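Local structure of glycerol-3-phosphate dehydrogenase [NAD(P)+] (Coxiella burnetii, 3K96) at residues R118-I123 / A148-Q153; G99-L104 / D124-I129. The protein probably catalyses the NAD(P)H-dependent reduction of dihydroxyacetone phosphate to sn-glycerol 3-phosphate, the key precursor for phospholipid synthesis. All coordinates share one frame; numbering follows the deposited sequence.

Contact 1 (R118-I123 / A148-Q153); sequences RMKPLI and ATELGQ
Leu151, the last residue of helix 143-151, sets its two methyl groups among three side chains of segment 118-123. Leu151 CD2 does most of the touching: it lies 3.8 Å from CG1 of Ile123 and equally far from CG of Lys120, so that one methyl bridges a branched aliphatic side chain and the root of a charged one. The other methyl, Leu151 CD1, faces CE of Met119 at 4.2 Å and CD1 of Ile123 at 4.1 Å. The Leu151 and Ile123 side chains meet at about a right angle, branch against branch. With CG of Leu151 held beside its backbone N and anti to the carbonyl carbon (chi1 -54°), the isobutyl group reaches across to the end of the neighbouring helix.

The two helices, 109-119 and 143-151, belong to the N-terminal, Rossmann-type nucleotide-binding part of the enzyme, where helices pack on a largely parallel sheet. Here their C-terminal ends come together beside the sheet, and Met119 also rests on Ile129 of strand 128-131.

Lys120 has the next largest share. Beyond CG its chain is fully extended and runs past the last turn of the other helix; Lys120 CE passes 3.5 Å from the carbonyl O of Glu150 before Lys120 NZ forms a salt bridge to OE1 of Glu150, at 2.7 Å. The ammonium approaches that oxygen on its anti side, 28° out of the carboxylate plane. Glu150 bends at chi2 (-54°), which turns the carboxylate back toward its own CA, on the side of Lys120, and its other oxygen, OE2, is held in a second salt bridge by Arg141.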
# COMPACT_ATOMS: atom_id res chain seq x y z
N ARG A 118 3.64 -18.23 32.27
CA ARG A 118 2.79 -19.33 32.70
C ARG A 118 3.10 -20.64 31.99
O ARG A 118 2.73 -21.72 32.47
CB ARG A 118 1.34 -18.91 32.53
CG ARG A 118 1.00 -17.86 33.55
CD ARG A 118 -0.26 -17.06 33.30
NE ARG A 118 -0.51 -16.17 34.44
CZ ARG A 118 0.21 -15.08 34.74
NH1 ARG A 118 1.26 -14.71 33.99
NH2 ARG A 118 -0.11 -14.36 35.81
N MET A 119 3.79 -20.57 30.86
CA MET A 119 4.17 -21.76 30.17
C MET A 119 5.44 -22.38 30.74
O MET A 119 5.74 -23.52 30.41
CB MET A 119 4.40 -21.48 28.69
CG MET A 119 3.14 -21.06 27.97
SD MET A 119 3.41 -20.45 26.30
CE MET A 119 4.12 -21.88 25.49
N LYS A 120 6.19 -21.66 31.57
CA LYS A 120 7.47 -22.19 32.06
C LYS A 120 7.43 -23.61 32.63
O LYS A 120 8.26 -24.42 32.25
CB LYS A 120 8.19 -21.25 33.03
CG LYS A 120 8.77 -20.03 32.31
CD LYS A 120 9.45 -19.07 33.24
CE LYS A 120 10.10 -17.94 32.47
NZ LYS A 120 10.86 -17.06 33.37
N PRO A 121 6.48 -23.92 33.51
CA PRO A 121 6.45 -25.27 34.06
C PRO A 121 5.88 -26.30 33.13
O PRO A 121 5.81 -27.46 33.49
CB PRO A 121 5.51 -25.15 35.26
CG PRO A 121 5.28 -23.70 35.46
CD PRO A 121 5.52 -23.03 34.17
N LEU A 122 5.50 -25.90 31.92
CA LEU A 122 4.85 -26.80 31.00
C LEU A 122 5.68 -27.16 29.77
O LEU A 122 5.26 -27.98 28.96
CB LEU A 122 3.51 -26.19 30.55
CG LEU A 122 2.58 -25.76 31.70
CD1 LEU A 122 1.35 -25.05 31.13
CD2 LEU A 122 2.15 -26.93 32.60
N ILE A 123 6.86 -26.59 29.64
CA ILE A 123 7.69 -26.88 28.48
C ILE A 123 8.36 -28.25 28.58
O ILE A 123 8.75 -28.67 29.67
CB ILE A 123 8.79 -25.80 28.29
CG1 ILE A 123 8.14 -24.41 28.10
CG2 ILE A 123 9.66 -26.11 27.10
CD1 ILE A 123 7.00 -24.40 27.09
N ALA A 148 12.86 -17.30 23.64
CA ALA A 148 14.18 -17.92 23.82
C ALA A 148 14.74 -17.73 25.24
O ALA A 148 15.17 -18.70 25.88
CB ALA A 148 15.17 -17.40 22.77
N THR A 149 14.74 -16.50 25.73
CA THR A 149 15.25 -16.20 27.06
C THR A 149 14.50 -16.91 28.19
O THR A 149 15.12 -17.49 29.08
CB THR A 149 15.23 -14.69 27.32
OG1 THR A 149 16.09 -14.06 26.37
CG2 THR A 149 15.70 -14.33 28.75
N GLU A 150 13.18 -16.90 28.14
CA GLU A 150 12.39 -17.48 29.21
C GLU A 150 12.14 -18.99 29.13
O GLU A 150 12.06 -19.63 30.16
CB GLU A 150 11.02 -16.78 29.31
CG GLU A 150 11.09 -15.27 29.41
CD GLU A 150 11.98 -14.77 30.54
OE1 GLU A 150 12.16 -15.51 31.52
OE2 GLU A 150 12.47 -13.61 30.46
N LEU A 151 12.01 -19.55 27.93
CA LEU A 151 11.69 -20.98 27.76
C LEU A 151 12.87 -21.79 27.20
O LEU A 151 12.78 -23.01 27.09
CB LEU A 151 10.48 -21.14 26.83
CG LEU A 151 9.19 -20.35 27.20
CD1 LEU A 151 8.06 -20.56 26.19
CD2 LEU A 151 8.68 -20.73 28.58
N GLY A 152 13.96 -21.12 26.84
CA GLY A 152 15.09 -21.81 26.27
C GLY A 152 15.01 -21.69 24.76
O GLY A 152 13.97 -21.33 24.21
N GLN A 153 16.12 -21.98 24.12
CA GLN A 153 16.26 -21.90 22.68
C GLN A 153 15.56 -23.02 21.93
O GLN A 153 16.20 -23.87 21.30
CB GLN A 153 17.73 -21.90 22.35
CG GLN A 153 18.43 -20.62 22.83
CD GLN A 153 18.01 -19.39 22.01
OE1 GLN A 153 17.31 -19.49 20.98
NE2 GLN A 153 18.45 -18.23 22.45

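Contact 2 (G99-L104 / D124-I129); sequences GVTDIL and DAKTRI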
# COMPACT_ATOMS: atom_id res chain seq x y z
N GLY A 99 0.17 -33.69 26.27
CA GLY A 99 0.13 -34.50 25.04
C GLY A 99 0.35 -33.66 23.78
O GLY A 99 0.18 -34.14 22.66
N VAL A 100 0.72 -32.41 23.96
CA VAL A 100 0.94 -31.49 22.84
C VAL A 100 2.34 -30.93 22.92
O VAL A 100 2.79 -30.57 24.01
CB VAL A 100 -0.05 -30.30 22.91
CG1 VAL A 100 0.34 -29.19 21.92
CG2 VAL A 100 -1.48 -30.79 22.69
N THR A 101 3.06 -30.90 21.81
CA THR A 101 4.39 -30.29 21.83
C THR A 101 4.53 -29.07 20.91
O THR A 101 5.48 -28.29 21.06
CB THR A 101 5.47 -31.30 21.52
OG1 THR A 101 5.18 -31.87 20.25
CG2 THR A 101 5.51 -32.39 22.62
N ASP A 102 3.60 -28.92 19.95
CA ASP A 102 3.58 -27.76 19.02
C ASP A 102 2.53 -26.78 19.48
O ASP A 102 1.35 -27.12 19.57
CB ASP A 102 3.31 -28.19 17.59
CG ASP A 102 4.51 -28.87 16.95
OD1 ASP A 102 5.62 -28.80 17.52
OD2 ASP A 102 4.34 -29.45 15.86
N ILE A 103 2.97 -25.56 19.77
CA ILE A 103 2.11 -24.52 20.32
C ILE A 103 2.15 -23.25 19.48
O ILE A 103 3.22 -22.78 19.09
CB ILE A 103 2.60 -24.16 21.73
CG1 ILE A 103 2.80 -25.45 22.56
CG2 ILE A 103 1.65 -23.20 22.40
CD1 ILE A 103 3.55 -25.23 23.85
N LEU A 104 0.97 -22.69 19.22
CA LEU A 104 0.83 -21.47 18.42
C LEU A 104 0.14 -20.39 19.25
O LEU A 104 -1.04 -20.49 19.57
CB LEU A 104 0.04 -21.78 17.15
CG LEU A 104 -0.37 -20.62 16.25
CD1 LEU A 104 0.84 -19.77 15.81
CD2 LEU A 104 -1.13 -21.19 15.06
N ASP A 124 8.49 -28.96 27.45
CA ASP A 124 9.22 -30.23 27.49
C ASP A 124 10.35 -30.22 26.46
O ASP A 124 10.57 -29.23 25.74
CB ASP A 124 8.30 -31.47 27.37
CG ASP A 124 7.92 -31.81 25.94
OD1 ASP A 124 8.24 -31.04 24.99
OD2 ASP A 124 7.31 -32.88 25.77
N ALA A 125 11.07 -31.33 26.43
CA ALA A 125 12.25 -31.48 25.60
C ALA A 125 12.06 -31.21 24.12
O ALA A 125 12.99 -30.75 23.49
CB ALA A 125 12.86 -32.90 25.83
N LYS A 126 10.89 -31.48 23.56
CA LYS A 126 10.69 -31.23 22.14
C LYS A 126 9.64 -30.15 21.81
O LYS A 126 9.15 -30.06 20.69
CB LYS A 126 10.36 -32.51 21.42
CG LYS A 126 9.08 -33.20 21.83
CD LYS A 126 8.95 -34.42 20.95
CE LYS A 126 7.71 -35.19 21.19
NZ LYS A 126 7.72 -36.39 20.31
N THR A 127 9.32 -29.33 22.79
CA THR A 127 8.36 -28.27 22.58
C THR A 127 8.85 -27.28 21.52
O THR A 127 10.02 -26.91 21.49
CB THR A 127 8.10 -27.52 23.88
OG1 THR A 127 7.40 -28.39 24.77
CG2 THR A 127 7.24 -26.23 23.64
N ARG A 128 7.93 -26.91 20.62
CA ARG A 128 8.18 -25.92 19.58
C ARG A 128 7.11 -24.86 19.70
O ARG A 128 5.94 -25.18 19.89
CB ARG A 128 8.17 -26.57 18.20
CG ARG A 128 9.15 -27.72 18.10
CD ARG A 128 9.29 -28.19 16.69
NE ARG A 128 8.10 -28.84 16.16
CZ ARG A 128 8.05 -29.39 14.95
NH1 ARG A 128 9.10 -29.35 14.16
NH2 ARG A 128 6.94 -29.97 14.54
N ILE A 129 7.52 -23.61 19.58
CA ILE A 129 6.64 -22.48 19.80
C ILE A 129 6.55 -21.53 18.61
O ILE A 129 7.54 -20.97 18.17
CB ILE A 129 7.10 -21.69 21.06
CG1 ILE A 129 6.95 -22.57 22.31
CG2 ILE A 129 6.27 -20.39 21.28
CD1 ILE A 129 7.59 -21.98 23.52
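Parallel pairing sets Asp102 beside Arg128 and Ile103 beside Ile129. Two backbone bonds carry it: Arg128 N donates to Thr101 O at 2.8 Å, and Ile103 N to Arg128 O at 3.0 Å. CA-H...O contacts accompany them, the shortest from Thr127 CA to Thr101 O. Strands 102-105 and 128-131 are the two arms of a beta-alpha-beta crossover through helix 109-119, as in Rossmann folds.

Charge pairing lies on the face of Asp102 and Arg128, whose side chains run alongside each other. Arg128 bends at chi3 (-68°) and presents NE and NH2 side-on, NE to Asp102 OD1 at 2.8 Å and NH2 to OD2 at 3.0 Å. The NE bond is nearly straight (169°) and meets OD1 on its syn side, while OD2 uses its syn lone pair. OD1 sits in the guanidinium plane, but the two flat groups are turned 31° apart. NH2 also bridges to Asp188 of helix 183-193.

Van der Waals contacts flank the pairing. Ile103 CD1 meets Thr127 CG2 at 3.8 Å on the face of Ile103 and Ile129, while Thr101 CG2 packs against Lys126 CG at 3.7 Å and lies beside the Asp124 carboxylate.

Within the turn from Asp124 to Thr127, Asp124 OD1 accepts from Lys126 N, making an Asx turn, and from Thr127 OG1, the two donors coming from opposite faces of the carboxylate plane. The paired NE and NH2 bonds to Asp102 fix the rotation of the Arg128 guanidinium, which links two carboxylates, Asp102 and Asp188, and would probably offset their mutual repulsion where the sheet meets helix 183-193.

Overall arrangement
The centres of contacts 1 and 2 are 10 Å apart, and both belong to the N-terminal part of the chain, about 21 Å from its centre and away from the predicted NADPH and glycerol 3-phosphate sites. Their segments alternate along the sequence: 99-104, 118-123, 124-129, then 148-153. Segments 118-123 and 124-129 are continuous, leading from helix 109-119 into strand 128-131. Contact 2 joins neighbouring strands of the sheet, and contact 1 joins the ends of two helices packed on it. The layers touch directly: Met119 CE lies 3.8 Å from Ile103 CD1 and 4.0 Å from Ile129 CD1. Sheet pairing and helix packing are thereby tied together within the Rossmann-type fold.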